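Local coordinates for PDZ domain protein (Parabacteroides distasonis, PDB 4L8N), which is of unknown function but carries N-terminal and C-terminal PDZ domains around a DUF4136 domain and binds magnesium, at residues A[284-288]-A[453-457]; A[244-248]-A[259-263]; A[17-21]-A[290-294]. One frame throughout, in Å; residues are numbered along the deposited sequence. Where two conformers were deposited one is given.

Contact 1: residues A[284-288]-A[453-457]; sequences LMCMQ and TVEIK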
loop_
_atom_site.group_PDB
_atom_site.type_symbol
_atom_site.label_atom_id
_atom_site.label_comp_id
_atom_site.label_asym_id
_atom_site.label_seq_id
_atom_site.Cartn_x
_atom_site.Cartn_y
_atom_site.Cartn_z
ATOM N N LEU A 284 -11.958 -7.371 12.068
ATOM C CA LEU A 284 -12.216 -6.435 10.962
ATOM C C LEU A 284 -11.737 -7.034 9.619
ATOM O O LEU A 284 -12.468 -6.985 8.629
ATOM C CB LEU A 284 -11.550 -5.065 11.203
ATOM C CG LEU A 284 -11.981 -4.264 12.420
ATOM C CD1 LEU A 284 -11.010 -3.127 12.661
ATOM C CD2 LEU A 284 -13.433 -3.741 12.288
HETATM N N MSE A 285 -10.521 -7.624 9.606
HETATM C CA MSE A 285 -9.910 -8.301 8.451
HETATM C C MSE A 285 -10.739 -9.478 7.942
HETATM O O MSE A 285 -10.883 -9.638 6.731
HETATM C CB MSE A 285 -8.515 -8.810 8.830
HETATM C CG MSE A 285 -7.490 -7.710 8.929
HETATM SE SE MSE A 285 -5.832 -8.278 9.721
HETATM C CE MSE A 285 -5.281 -9.395 8.337
ATOM N N CYS A 286 -11.282 -10.302 8.855
ATOM C CA CYS A 286 -12.060 -11.488 8.481
ATOM C C CYS A 286 -13.493 -11.181 8.061
ATOM O O CYS A 286 -14.172 -12.093 7.570
ATOM C CB CYS A 286 -12.022 -12.528 9.586
ATOM S SG CYS A 286 -10.379 -13.234 9.838
HETATM N N MSE A 287 -13.948 -9.914 8.171
HETATM C CA MSE A 287 -15.297 -9.556 7.696
HETATM C C MSE A 287 -15.374 -9.721 6.169
HETATM O O MSE A 287 -16.471 -9.827 5.611
HETATM C CB MSE A 287 -15.679 -8.137 8.118
HETATM C CG MSE A 287 -16.372 -8.110 9.466
HETATM SE SE MSE A 287 -16.826 -6.331 10.111
HETATM C CE MSE A 287 -18.154 -5.987 8.919
ATOM N N GLN A 288 -14.193 -9.774 5.494
ATOM C CA GLN A 288 -14.159 -9.979 4.056
ATOM C C GLN A 288 -13.951 -11.446 3.696
ATOM O O GLN A 288 -13.795 -11.743 2.520
ATOM C CB GLN A 288 -13.155 -9.067 3.359
ATOM C CG GLN A 288 -13.674 -7.638 3.305
ATOM C CD GLN A 288 -13.121 -6.888 2.154
ATOM O OE1 GLN A 288 -13.831 -6.566 1.196
ATOM N NE2 GLN A 288 -11.828 -6.626 2.218
ATOM N N THR A 453 -24.065 -1.787 14.916
ATOM C CA THR A 453 -23.920 -2.357 13.587
ATOM C C THR A 453 -22.538 -1.970 13.084
ATOM O O THR A 453 -22.202 -0.788 13.045
ATOM C CB THR A 453 -25.055 -1.886 12.677
ATOM O OG1 THR A 453 -26.263 -2.490 13.133
ATOM C CG2 THR A 453 -24.818 -2.227 11.207
ATOM N N VAL A 454 -21.709 -2.970 12.779
ATOM C CA VAL A 454 -20.368 -2.762 12.197
ATOM C C VAL A 454 -20.479 -3.355 10.814
ATOM O O VAL A 454 -20.667 -4.572 10.672
ATOM C CB VAL A 454 -19.197 -3.314 13.028
ATOM C CG1 VAL A 454 -17.853 -2.966 12.376
ATOM C CG2 VAL A 454 -19.254 -2.777 14.459
ATOM N N GLU A 455 -20.523 -2.482 9.805
ATOM C CA GLU A 455 -20.746 -2.887 8.423
ATOM C C GLU A 455 -19.621 -2.438 7.478
ATOM O O GLU A 455 -19.065 -1.358 7.664
ATOM C CB GLU A 455 -22.058 -2.243 7.970
ATOM C CG GLU A 455 -22.739 -2.908 6.789
ATOM C CD GLU A 455 -23.933 -2.161 6.219
ATOM O OE1 GLU A 455 -24.561 -1.368 6.961
ATOM O OE2 GLU A 455 -24.248 -2.384 5.026
ATOM N N ILE A 456 -19.306 -3.241 6.442
ATOM C CA ILE A 456 -18.383 -2.802 5.400
ATOM C C ILE A 456 -19.277 -2.031 4.436
ATOM O O ILE A 456 -20.263 -2.599 3.951
ATOM C CB ILE A 456 -17.556 -3.946 4.751
ATOM C CG1 ILE A 456 -16.431 -4.354 5.704
ATOM C CG2 ILE A 456 -16.992 -3.524 3.383
ATOM C CD1 ILE A 456 -15.765 -5.569 5.414
ATOM N N LYS A 457 -18.971 -0.727 4.218
ATOM C CA LYS A 457 -19.745 0.222 3.380
ATOM C C LYS A 457 -20.180 -0.383 2.022
ATOM O O LYS A 457 -19.299 -0.770 1.224
ATOM C CB LYS A 457 -18.969 1.540 3.158
ATOM C CG LYS A 457 -18.850 2.403 4.421
ATOM C CD LYS A 457 -18.636 3.885 4.122
ATOM C CE LYS A 457 -19.905 4.568 3.660
ATOM N NZ LYS A 457 -19.672 5.996 3.320
ATOM O OXT LYS A 457 -21.409 -0.529 1.810
#
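Met287, a selenomethionine, and Ile456 carry most of this contact, and it is almost wholly apolar. Residues 284-288 lie on the C-terminal part of helix 274-285 and the chain that follows. Residues 453-457 end the chain on strand 438-456. The side chain of Met287 runs out to the strand and bends at its last torsion (chi3 71°), which lays the methyl group along the backbone. Met287 CE sits 3.4 Å from Val454 O and 4.1 Å from Glu455 CA. The Met287 and Val454 side chains cross at about a right angle, with Met287 SE 4.2 Å from Val454 CG1. Ile456 answers from the strand: its CD1 lies 3.7 Å from Met287 CB and 3.6 Å from Gln288 CG, so one methyl touches two neighbouring residues. Leu284 adds only a loose touch on Val454.

The polar bonds lead outward: Val454 O accepts from Lys47 NZ, and Gln288 OE1 accepts from the backbone N of Lys293 and of Tyr294. Phe218 of the second subunit packs on Leu284 and Val454.

With apolar groups meeting almost throughout, residues 284-288 are held to the last strand by shape and burial. Gln288 lies at the border where this packing gives way to polar bonds.

Contact 2: residues A[244-248]-A[259-263]; sequences FGIRI and LWECE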
loop_
_atom_site.group_PDB
_atom_site.type_symbol
_atom_site.label_atom_id
_atom_site.label_comp_id
_atom_site.label_asym_id
_atom_site.label_seq_id
_atom_site.Cartn_x
_atom_site.Cartn_y
_atom_site.Cartn_z
ATOM N N PHE A 244 0.922 -7.328 9.443
ATOM C CA PHE A 244 0.128 -8.418 9.995
ATOM C C PHE A 244 -0.732 -8.991 8.872
ATOM O O PHE A 244 -1.450 -8.259 8.190
ATOM C CB PHE A 244 -0.706 -7.989 11.229
ATOM C CG PHE A 244 -1.578 -9.095 11.769
ATOM C CD1 PHE A 244 -1.017 -10.230 12.346
ATOM C CD2 PHE A 244 -2.959 -9.020 11.677
ATOM C CE1 PHE A 244 -1.825 -11.281 12.791
ATOM C CE2 PHE A 244 -3.768 -10.067 12.142
ATOM C CZ PHE A 244 -3.191 -11.198 12.679
ATOM N N GLY A 245 -0.598 -10.287 8.652
ATOM C CA GLY A 245 -1.331 -10.976 7.601
ATOM C C GLY A 245 -1.919 -12.317 7.979
ATOM O O GLY A 245 -1.411 -13.007 8.872
ATOM N N ILE A 246 -3.028 -12.669 7.298
ATOM C CA ILE A 246 -3.721 -13.955 7.407
ATOM C C ILE A 246 -3.692 -14.573 5.993
ATOM O O ILE A 246 -4.036 -13.899 5.012
ATOM C CB ILE A 246 -5.166 -13.852 8.006
ATOM C CG1 ILE A 246 -5.188 -13.125 9.372
ATOM C CG2 ILE A 246 -5.848 -15.226 8.108
ATOM C CD1 ILE A 246 -6.616 -12.659 9.856
ATOM N N ARG A 247 -3.255 -15.845 5.911
ATOM C CA ARG A 247 -3.177 -16.609 4.669
ATOM C C ARG A 247 -4.072 -17.829 4.801
ATOM O O ARG A 247 -3.908 -18.597 5.755
ATOM C CB ARG A 247 -1.717 -17.010 4.374
ATOM C CG ARG A 247 -1.387 -17.162 2.890
ATOM C CD ARG A 247 0.094 -17.453 2.653
ATOM N NE ARG A 247 0.806 -16.322 2.047
ATOM C CZ ARG A 247 1.777 -15.635 2.643
ATOM N NH1 ARG A 247 2.187 -15.970 3.861
ATOM N NH2 ARG A 247 2.352 -14.612 2.020
ATOM N N ILE A 248 -5.070 -17.992 3.873
ATOM C CA ILE A 248 -5.988 -19.161 3.904
ATOM C C ILE A 248 -5.606 -20.088 2.724
ATOM O O ILE A 248 -5.907 -19.779 1.563
ATOM C CB ILE A 248 -7.514 -18.798 3.928
ATOM C CG1 ILE A 248 -7.893 -17.962 5.177
ATOM C CG2 ILE A 248 -8.395 -20.072 3.772
ATOM C CD1 ILE A 248 -9.385 -17.517 5.276
ATOM N N LEU A 259 -6.120 -19.244 -1.321
ATOM C CA LEU A 259 -7.494 -18.880 -1.681
ATOM C C LEU A 259 -7.769 -17.422 -1.380
ATOM O O LEU A 259 -8.360 -16.712 -2.194
ATOM C CB LEU A 259 -8.520 -19.750 -0.930
ATOM C CG LEU A 259 -8.452 -21.264 -1.115
ATOM C CD1 LEU A 259 -9.368 -21.929 -0.152
ATOM C CD2 LEU A 259 -8.892 -21.681 -2.512
ATOM N N TRP A 260 -7.336 -16.988 -0.209
ATOM C CA TRP A 260 -7.592 -15.665 0.328
ATOM C C TRP A 260 -6.450 -15.279 1.258
ATOM O O TRP A 260 -5.969 -16.116 2.058
ATOM C CB TRP A 260 -8.934 -15.728 1.104
ATOM C CG TRP A 260 -9.455 -14.432 1.666
ATOM C CD1 TRP A 260 -10.402 -13.628 1.105
ATOM C CD2 TRP A 260 -9.216 -13.914 2.981
ATOM N NE1 TRP A 260 -10.722 -12.605 1.960
ATOM C CE2 TRP A 260 -9.998 -12.745 3.116
ATOM C CE3 TRP A 260 -8.400 -14.310 4.055
ATOM C CZ2 TRP A 260 -10.015 -11.990 4.288
ATOM C CZ3 TRP A 260 -8.369 -13.522 5.191
ATOM C CH2 TRP A 260 -9.209 -12.408 5.319
ATOM N N GLU A 261 -6.013 -14.013 1.135
ATOM C CA GLU A 261 -4.933 -13.439 1.921
ATOM C C GLU A 261 -5.275 -12.001 2.225
ATOM O O GLU A 261 -5.729 -11.272 1.343
ATOM C CB GLU A 261 -3.579 -13.558 1.167
ATOM C CG GLU A 261 -2.341 -13.233 2.007
ATOM C CD GLU A 261 -0.981 -13.448 1.359
ATOM O OE1 GLU A 261 -0.698 -14.589 0.934
ATOM O OE2 GLU A 261 -0.168 -12.498 1.337
ATOM N N CYS A 262 -5.121 -11.617 3.492
ATOM C CA CYS A 262 -5.351 -10.262 3.965
ATOM C C CYS A 262 -4.135 -9.809 4.736
ATOM O O CYS A 262 -3.687 -10.492 5.670
ATOM C CB CYS A 262 -6.624 -10.141 4.793
ATOM S SG CYS A 262 -7.122 -8.424 5.118
ATOM N N GLU A 263 -3.545 -8.697 4.267
ATOM C CA GLU A 263 -2.328 -8.113 4.816
ATOM C C GLU A 263 -2.575 -6.679 5.236
ATOM O O GLU A 263 -3.039 -5.861 4.454
ATOM C CB GLU A 263 -1.188 -8.180 3.778
ATOM C CG GLU A 263 0.211 -8.026 4.345
ATOM C CD GLU A 263 1.306 -7.928 3.305
ATOM O OE1 GLU A 263 1.572 -8.933 2.607
ATOM O OE2 GLU A 263 1.930 -6.849 3.215
#
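Arg247 and Glu261 both swing CG away from their own backbone N (chi1 -169° for Glu261), and their side chains run side by side, pointing the same way. Arg247 then bends at chi3 (-109°), which brings NE onto the carboxylate. In one of its two deposited conformers, Arg247 NE lies 2.6 Å from Glu261 OE1 in a salt bridge, which is uncertain for the other. The hydrogen bond within it is weak because the N-H points well off the oxygen, at 118°. The guanidinium and carboxylate planes stand nearly perpendicular, so the two groups do not pair flat. Arg247 also makes a cation-pi contact with Phe191, and Glu261 packs on the same residue.

Trp260 and Ile248 meet on the other face of the sheet. Ile248 CD1 approaches Trp260 CE3 at 3.6 Å. Ile246 CG2 comes to the ring edge near its plane, 4.2 Å from Trp260 CZ3. Trp260 NE1 bonds to Thr292 OG1, which ties the indole to the loop after helix 274-285.

The backbones run antiparallel. Ile246 and Cys262 form a hydrogen-bonded pair, with Ile246 N to Cys262 O 2.8 Å and Cys262 N to Ile246 O 2.9 Å. Ile248 and Trp260 form the next such pair. Leu259 N bonds to Ile248 O at 2.9 Å.

With an alanine at Glu261, the Arg247 guanidinium is likely to lose its carboxylate mate and be freer to turn beside Phe191.

Strands 240-250 and 258-268 thus form a beta hairpin with two unlike faces. Charged side chains pair on the face of Arg247, and apolar ones pack on the face of Trp260. Regular backbone bonds hold the strands together, while the ion pair rests more on charge than on a well-directed hydrogen bond.

Contact 3: residues A[17-21]-A[290-294]; sequences DISQS and PYTKY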
loop_
_atom_site.group_PDB
_atom_site.type_symbol
_atom_site.label_atom_id
_atom_site.label_comp_id
_atom_site.label_asym_id
_atom_site.label_seq_id
_atom_site.Cartn_x
_atom_site.Cartn_y
_atom_site.Cartn_z
ATOM N N ASP A 17 -26.424 -6.949 -1.319
ATOM C CA ASP A 17 -25.799 -6.642 -2.598
ATOM C C ASP A 17 -26.121 -7.719 -3.592
ATOM O O ASP A 17 -26.354 -8.855 -3.191
ATOM C CB ASP A 17 -24.274 -6.641 -2.431
ATOM C CG ASP A 17 -23.607 -5.377 -1.946
ATOM O OD1 ASP A 17 -24.252 -4.299 -2.005
ATOM O OD2 ASP A 17 -22.419 -5.448 -1.576
ATOM N N ILE A 18 -26.038 -7.421 -4.887
ATOM C CA ILE A 18 -26.040 -8.484 -5.887
ATOM C C ILE A 18 -24.529 -8.689 -6.084
ATOM O O ILE A 18 -23.858 -7.807 -6.633
ATOM C CB ILE A 18 -26.885 -8.221 -7.169
ATOM C CG1 ILE A 18 -28.384 -8.394 -6.865
ATOM C CG2 ILE A 18 -26.488 -9.171 -8.310
ATOM C CD1 ILE A 18 -29.102 -7.148 -6.623
ATOM N N SER A 19 -23.984 -9.757 -5.460
ATOM C CA SER A 19 -22.556 -10.095 -5.420
ATOM C C SER A 19 -21.896 -10.136 -6.782
ATOM O O SER A 19 -22.402 -10.746 -7.726
ATOM C CB SER A 19 -22.326 -11.425 -4.719
ATOM O OG SER A 19 -20.978 -11.852 -4.810
ATOM N N GLN A 20 -20.740 -9.463 -6.846
ATOM C CA GLN A 20 -19.868 -9.374 -8.009
ATOM C C GLN A 20 -18.627 -10.243 -7.773
ATOM O O GLN A 20 -17.832 -10.432 -8.694
ATOM C CB GLN A 20 -19.503 -7.905 -8.329
ATOM C CG GLN A 20 -20.678 -7.037 -8.846
ATOM C CD GLN A 20 -21.513 -7.698 -9.936
ATOM O OE1 GLN A 20 -22.725 -7.907 -9.781
ATOM N NE2 GLN A 20 -20.881 -8.076 -11.049
ATOM N N SER A 21 -18.510 -10.832 -6.557
ATOM C CA SER A 21 -17.425 -11.737 -6.161
ATOM C C SER A 21 -17.561 -13.064 -6.866
ATOM O O SER A 21 -18.645 -13.636 -6.875
ATOM C CB SER A 21 -17.426 -11.946 -4.647
ATOM O OG SER A 21 -16.687 -13.103 -4.287
ATOM N N PRO A 290 -16.159 -14.955 3.751
ATOM C CA PRO A 290 -15.838 -15.235 2.342
ATOM C C PRO A 290 -16.215 -14.141 1.333
ATOM O O PRO A 290 -15.933 -14.297 0.144
ATOM C CB PRO A 290 -16.672 -16.487 2.076
ATOM C CG PRO A 290 -17.886 -16.306 2.917
ATOM C CD PRO A 290 -17.486 -15.498 4.104
ATOM N N TYR A 291 -16.852 -13.048 1.784
ATOM C CA TYR A 291 -17.302 -12.019 0.865
ATOM C C TYR A 291 -16.344 -10.824 0.840
ATOM O O TYR A 291 -16.389 -9.965 1.714
ATOM C CB TYR A 291 -18.735 -11.603 1.215
ATOM C CG TYR A 291 -19.358 -10.628 0.238
ATOM C CD1 TYR A 291 -19.386 -10.899 -1.127
ATOM C CD2 TYR A 291 -19.965 -9.456 0.685
ATOM C CE1 TYR A 291 -19.966 -10.009 -2.027
ATOM C CE2 TYR A 291 -20.554 -8.561 -0.205
ATOM C CZ TYR A 291 -20.556 -8.841 -1.562
ATOM O OH TYR A 291 -21.159 -7.962 -2.431
ATOM N N THR A 292 -15.476 -10.798 -0.191
ATOM C CA THR A 292 -14.483 -9.768 -0.466
ATOM C C THR A 292 -14.986 -8.840 -1.575
ATOM O O THR A 292 -15.207 -9.291 -2.703
ATOM C CB THR A 292 -13.132 -10.428 -0.855
ATOM O OG1 THR A 292 -12.653 -11.252 0.208
ATOM C CG2 THR A 292 -12.055 -9.418 -1.204
ATOM N N LYS A 293 -15.160 -7.539 -1.261
ATOM C CA LYS A 293 -15.526 -6.569 -2.283
ATOM C C LYS A 293 -14.485 -5.410 -2.371
ATOM O O LYS A 293 -14.417 -4.761 -3.410
ATOM C CB LYS A 293 -16.977 -6.068 -2.187
ATOM C CG LYS A 293 -17.458 -5.429 -0.901
ATOM C CD LYS A 293 -18.827 -4.770 -1.162
ATOM C CE LYS A 293 -19.546 -4.367 0.106
ATOM N NZ LYS A 293 -20.609 -3.355 -0.157
ATOM N N TYR A 294 -13.619 -5.227 -1.357
ATOM C CA TYR A 294 -12.550 -4.204 -1.351
ATOM C C TYR A 294 -11.174 -4.839 -1.305
ATOM O O TYR A 294 -10.834 -5.504 -0.332
ATOM C CB TYR A 294 -12.700 -3.230 -0.171
ATOM C CG TYR A 294 -13.988 -2.451 -0.259
ATOM C CD1 TYR A 294 -14.124 -1.395 -1.154
ATOM C CD2 TYR A 294 -15.108 -2.835 0.471
ATOM C CE1 TYR A 294 -15.332 -0.723 -1.298
ATOM C CE2 TYR A 294 -16.317 -2.161 0.343
ATOM C CZ TYR A 294 -16.422 -1.100 -0.538
ATOM O OH TYR A 294 -17.606 -0.420 -0.680
HETATM O O HOH W 1 -19.754 -7.994 -4.688
HETATM O O HOH W 2 -15.569 -13.326 -2.112
#
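Asp17 and Ser19 meet Tyr291 where strand 8-18 passes into a turn beside a loop with no regular structure, the backbones being nearest at Ser21 CA and Thr292 CA, 6.7 Å apart. A cis peptide bond precedes Pro290. Ser19 OG accepts from Ser21 N in an ST turn, and also bonds to the backbone O of Trp24.

Asp17 OD2 takes two donors. Tyr291 OH donates to Asp17 OD2 at 2.9 Å, from the anti side, 17° out of the carboxylate plane. Lys293 NZ, 3.1 Å from Asp17 OD2, uses the syn lone pair of that oxygen in a salt bridge. Tyr291 gets there by turning CG away from its backbone N (chi1 -174°), and OD2 lies at the edge of its ring. Lys293 reaches the same oxygen with an extended chain, coming from the direction opposite to Asp17. The lysine has a second partner in the terminal carboxylate, Lys457 O. A lysine and a hydroxyl donating to one oxygen would be expected to favour the charged aspartate.

Ser19 OG stands 3.5 Å from Tyr291 CE1, and Ser21 CB is 4.1 Å from the same carbon. A water donates to Tyr291 OH at 2.7 Å and accepts from Gln20 N.

This is a domain interface of mixed character: a buried tyrosine, an ion pair and a bridging water fix the N-terminal PDZ domain to the loop between helix 274-285 and strand 298-309.

How the contacts relate
Contacts 1 and 2 have centres about 15 Å apart, contacts 1 and 3 about 12 Å, and contacts 2 and 3 about 17 Å. Along the chain contact 2 closes before contact 1 opens, contact 2 is nested inside the loop closed by contact 3, and contacts 1 and 3 cross. Contacts 1 and 2 reach the same mixed sheet, through strands 438-456, 240-250 and 258-268. Contact 3 brings in the separate antiparallel sheet through strand 8-18. The chain from helix 274-285 to residue 294 joins all three. It thereby connects the N-terminal PDZ domain, the DUF4136 hairpin and the C-terminal strand. Contacts 1 and 2 also touch the second subunit.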